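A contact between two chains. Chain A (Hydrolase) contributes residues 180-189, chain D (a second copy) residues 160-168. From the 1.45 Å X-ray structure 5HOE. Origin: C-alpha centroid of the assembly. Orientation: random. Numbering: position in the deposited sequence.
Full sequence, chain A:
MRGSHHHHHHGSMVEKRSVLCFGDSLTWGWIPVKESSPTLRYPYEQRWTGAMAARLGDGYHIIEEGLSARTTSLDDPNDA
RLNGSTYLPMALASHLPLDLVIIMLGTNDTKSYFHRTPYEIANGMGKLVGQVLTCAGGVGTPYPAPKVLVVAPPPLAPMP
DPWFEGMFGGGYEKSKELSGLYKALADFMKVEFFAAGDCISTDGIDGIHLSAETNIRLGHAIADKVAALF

Chain A, residues 180-189: GLYKALADFM
Chain D (160-168) PDPWFEGMF

Two helices from copies of one hydrolase meet by shape, with no direct hydrogen bond between them. Chain A, 180-189, belongs to a helix that begins earlier in the chain, with phi/psi near -64/-43 over 180-188 and -83/-1 at M189(A). Chain D makes a short helix, 162-167, near -63/-40; D161(D) precedes it at -88/124 and F168(D) leaves it at -110/20. Their axes approach to 8.9 Å with N-to-C directions 113° apart, and the register is set where the CA atoms of A184(A) and W163(D) lie 5.2 Å apart.

The main bump is W163(D), chi1 t and chi2 -114°, pushed into a hollow formed by L181(A), A184(A), L185(A) and F188(A). Its flat indole offers a face to L185(A) and an edge to F188(A). A184(A) keeps the floor low: its CB lies 4.2 Å from W163(D) CE3 and 4.0 Å from P162(D) CG, while W163(D) CB packs 3.8 Å from A184(A) O. L185(A), chi1 t and chi2 p, covers one indole face, its CB 3.9 Å from the centroid of the six-membered ring and its CD1 3.6 Å from W163(D) CZ2. W163(D) CZ3 comes within 3.7 Å of L181(A) O.

The answering bump is F188(A), chi1 t and chi2 -89°. The indole edge meets its face, W163(D) CD1 lying 3.3 Å from F188(A) CG with planes at 51°. F188(A) in turn points its own edge at the face of F164(D), whose chi1 is -91°; CE2 of F188(A) is 3.7 Å from CZ of F164(D), with planes at 81°. M167(D), chi1 and chi2 t, chi3 m, brings CE to 4.2 Å from F188(A) CZ.

D161(D), chi1 t, caps the short helix, its carboxylate suiting free NH groups there: OD1 accepts from F164(D) N at 3.2 Å and, weakly, from W163(D) N at 3.0 Å. P162(D) fits the first turn, where its missing NH costs no helix bond. One water spans the join, 2.8 Å from A184(A) O and 3.2 Å from D161(D) OD2. Together the stretches bury 423 Å², with W163(D) and F188(A) covering the most, 128 and 96 Å².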

# COMPACT_ATOMS: atom_id res chain seq x y z
N GLY A 180 -13.57 32.04 11.75
CA GLY A 180 -13.76 31.76 13.17
C GLY A 180 -13.02 30.52 13.64
O GLY A 180 -12.43 30.51 14.72
N LEU A 181 -13.05 29.45 12.83
CA LEU A 181 -12.38 28.22 13.22
C LEU A 181 -10.86 28.37 13.18
O LEU A 181 -10.17 27.82 14.04
CB LEU A 181 -12.82 27.08 12.30
CG LEU A 181 -14.28 26.65 12.50
CD1 LEU A 181 -14.79 25.76 11.36
CD2 LEU A 181 -14.41 25.95 13.83
N TYR A 182 -10.33 29.10 12.18
CA TYR A 182 -8.88 29.32 12.15
C TYR A 182 -8.42 30.18 13.32
O TYR A 182 -7.31 30.00 13.82
CB TYR A 182 -8.44 29.98 10.83
CG TYR A 182 -8.42 29.11 9.59
CD1 TYR A 182 -9.10 27.89 9.54
CD2 TYR A 182 -7.70 29.50 8.47
CE1 TYR A 182 -9.07 27.11 8.38
CE2 TYR A 182 -7.67 28.73 7.32
CZ TYR A 182 -8.37 27.54 7.27
OH TYR A 182 -8.30 26.79 6.12
N LYS A 183 -9.25 31.13 13.75
CA LYS A 183 -8.89 31.95 14.92
C LYS A 183 -8.81 31.07 16.16
O LYS A 183 -7.87 31.17 16.95
CB LYS A 183 -9.94 33.05 15.12
CG LYS A 183 -9.70 33.94 16.36
CD LYS A 183 -8.56 34.87 16.15
CE LYS A 183 -8.23 35.64 17.43
NZ LYS A 183 -6.97 36.40 17.28
N ALA A 184 -9.79 30.17 16.32
CA ALA A 184 -9.79 29.24 17.45
C ALA A 184 -8.58 28.31 17.41
O ALA A 184 -7.95 28.05 18.44
CB ALA A 184 -11.09 28.44 17.43
N LEU A 185 -8.24 27.81 16.22
CA LEU A 185 -7.07 26.95 16.05
C LEU A 185 -5.80 27.68 16.43
O LEU A 185 -4.95 27.15 17.16
CB LEU A 185 -6.99 26.51 14.59
CG LEU A 185 -5.67 25.87 14.13
CD1 LEU A 185 -5.52 24.46 14.67
CD2 LEU A 185 -5.58 25.86 12.62
N ALA A 186 -5.62 28.90 15.90
CA ALA A 186 -4.40 29.64 16.15
C ALA A 186 -4.25 29.99 17.63
O ALA A 186 -3.15 29.94 18.18
CB ALA A 186 -4.35 30.90 15.28
N ASP A 187 -5.35 30.34 18.30
CA ASP A 187 -5.27 30.55 19.74
C ASP A 187 -4.84 29.28 20.47
O ASP A 187 -4.00 29.32 21.37
CB ASP A 187 -6.60 31.05 20.29
CG ASP A 187 -6.92 32.47 19.90
OD1 ASP A 187 -5.99 33.18 19.45
OD2 ASP A 187 -8.09 32.87 20.08
N PHE A 188 -5.43 28.15 20.09
CA PHE A 188 -5.15 26.88 20.76
C PHE A 188 -3.69 26.47 20.57
O PHE A 188 -3.01 26.08 21.53
CB PHE A 188 -6.11 25.84 20.17
CG PHE A 188 -6.04 24.47 20.80
CD1 PHE A 188 -5.16 23.51 20.30
CD2 PHE A 188 -6.88 24.12 21.84
CE1 PHE A 188 -5.12 22.23 20.84
CE2 PHE A 188 -6.85 22.85 22.38
CZ PHE A 188 -5.97 21.90 21.88
N MET A 189 -3.18 26.59 19.33
CA MET A 189 -1.81 26.22 19.03
C MET A 189 -0.80 27.33 19.37
O MET A 189 0.40 27.12 19.18
CB MET A 189 -1.68 25.77 17.57
CG MET A 189 -2.48 24.52 17.25
SD MET A 189 -2.12 23.82 15.64
CE MET A 189 -0.53 23.06 15.91
N PRO D 160 -15.39 25.32 27.34
CA PRO D 160 -15.39 26.76 27.03
C PRO D 160 -14.46 27.18 25.91
O PRO D 160 -14.59 28.31 25.43
CB PRO D 160 -14.97 27.40 28.36
CG PRO D 160 -14.14 26.36 29.02
CD PRO D 160 -14.80 25.06 28.66
N ASP D 161 -13.52 26.33 25.49
CA ASP D 161 -12.62 26.68 24.41
C ASP D 161 -13.25 26.30 23.07
O ASP D 161 -13.59 25.12 22.88
CB ASP D 161 -11.29 25.95 24.58
CG ASP D 161 -10.27 26.34 23.55
OD1 ASP D 161 -10.23 25.70 22.50
OD2 ASP D 161 -9.51 27.28 23.80
N PRO D 162 -13.40 27.22 22.11
CA PRO D 162 -14.08 26.86 20.86
C PRO D 162 -13.34 25.81 20.05
O PRO D 162 -14.00 25.09 19.30
CB PRO D 162 -14.20 28.19 20.10
CG PRO D 162 -13.22 29.08 20.72
CD PRO D 162 -13.12 28.67 22.17
N TRP D 163 -12.02 25.71 20.15
CA TRP D 163 -11.32 24.67 19.40
C TRP D 163 -11.65 23.29 19.96
O TRP D 163 -11.92 22.36 19.20
CB TRP D 163 -9.81 24.92 19.38
CG TRP D 163 -9.11 23.96 18.44
CD1 TRP D 163 -8.23 22.97 18.78
CD2 TRP D 163 -9.28 23.88 17.02
NE1 TRP D 163 -7.83 22.29 17.65
CE2 TRP D 163 -8.47 22.83 16.56
CE3 TRP D 163 -10.05 24.59 16.10
CZ2 TRP D 163 -8.41 22.47 15.21
CZ3 TRP D 163 -9.99 24.24 14.77
CH2 TRP D 163 -9.17 23.19 14.33
N PHE D 164 -11.67 23.15 21.29
CA PHE D 164 -12.07 21.87 21.87
C PHE D 164 -13.53 21.58 21.57
O PHE D 164 -13.90 20.42 21.34
CB PHE D 164 -11.83 21.88 23.39
CG PHE D 164 -10.48 21.37 23.84
CD1 PHE D 164 -9.84 20.31 23.23
CD2 PHE D 164 -9.89 21.92 24.99
CE1 PHE D 164 -8.62 19.85 23.70
CE2 PHE D 164 -8.69 21.46 25.48
CZ PHE D 164 -8.06 20.42 24.86
N GLU D 165 -14.39 22.60 21.61
CA GLU D 165 -15.80 22.34 21.29
C GLU D 165 -15.96 21.79 19.87
O GLU D 165 -16.72 20.85 19.64
CB GLU D 165 -16.63 23.62 21.46
CG GLU D 165 -18.13 23.44 21.16
CD GLU D 165 -18.92 24.72 21.29
OE1 GLU D 165 -20.14 24.68 21.02
OE2 GLU D 165 -18.35 25.75 21.66
N GLY D 166 -15.25 22.37 18.89
CA GLY D 166 -15.30 21.82 17.55
C GLY D 166 -14.70 20.43 17.47
O GLY D 166 -15.22 19.55 16.77
N MET D 167 -13.60 20.21 18.18
CA MET D 167 -12.91 18.92 18.19
C MET D 167 -13.84 17.80 18.63
O MET D 167 -13.78 16.69 18.09
CB MET D 167 -11.71 19.00 19.15
CG MET D 167 -10.73 17.83 19.04
SD MET D 167 -9.41 17.91 20.26
CE MET D 167 -8.52 19.36 19.71
N PHE D 168 -14.74 18.08 19.59
CA PHE D 168 -15.61 17.07 20.17
C PHE D 168 -17.07 17.24 19.77
O PHE D 168 -17.96 16.67 20.42
CB PHE D 168 -15.44 17.03 21.70
CG PHE D 168 -14.19 16.33 22.14
CD1 PHE D 168 -14.12 14.94 22.21
CD2 PHE D 168 -13.07 17.07 22.47
CE1 PHE D 168 -12.94 14.30 22.58
CE2 PHE D 168 -11.88 16.43 22.84
CZ PHE D 168 -11.84 15.04 22.92
O HOH W 1 -9.35 28.40 20.84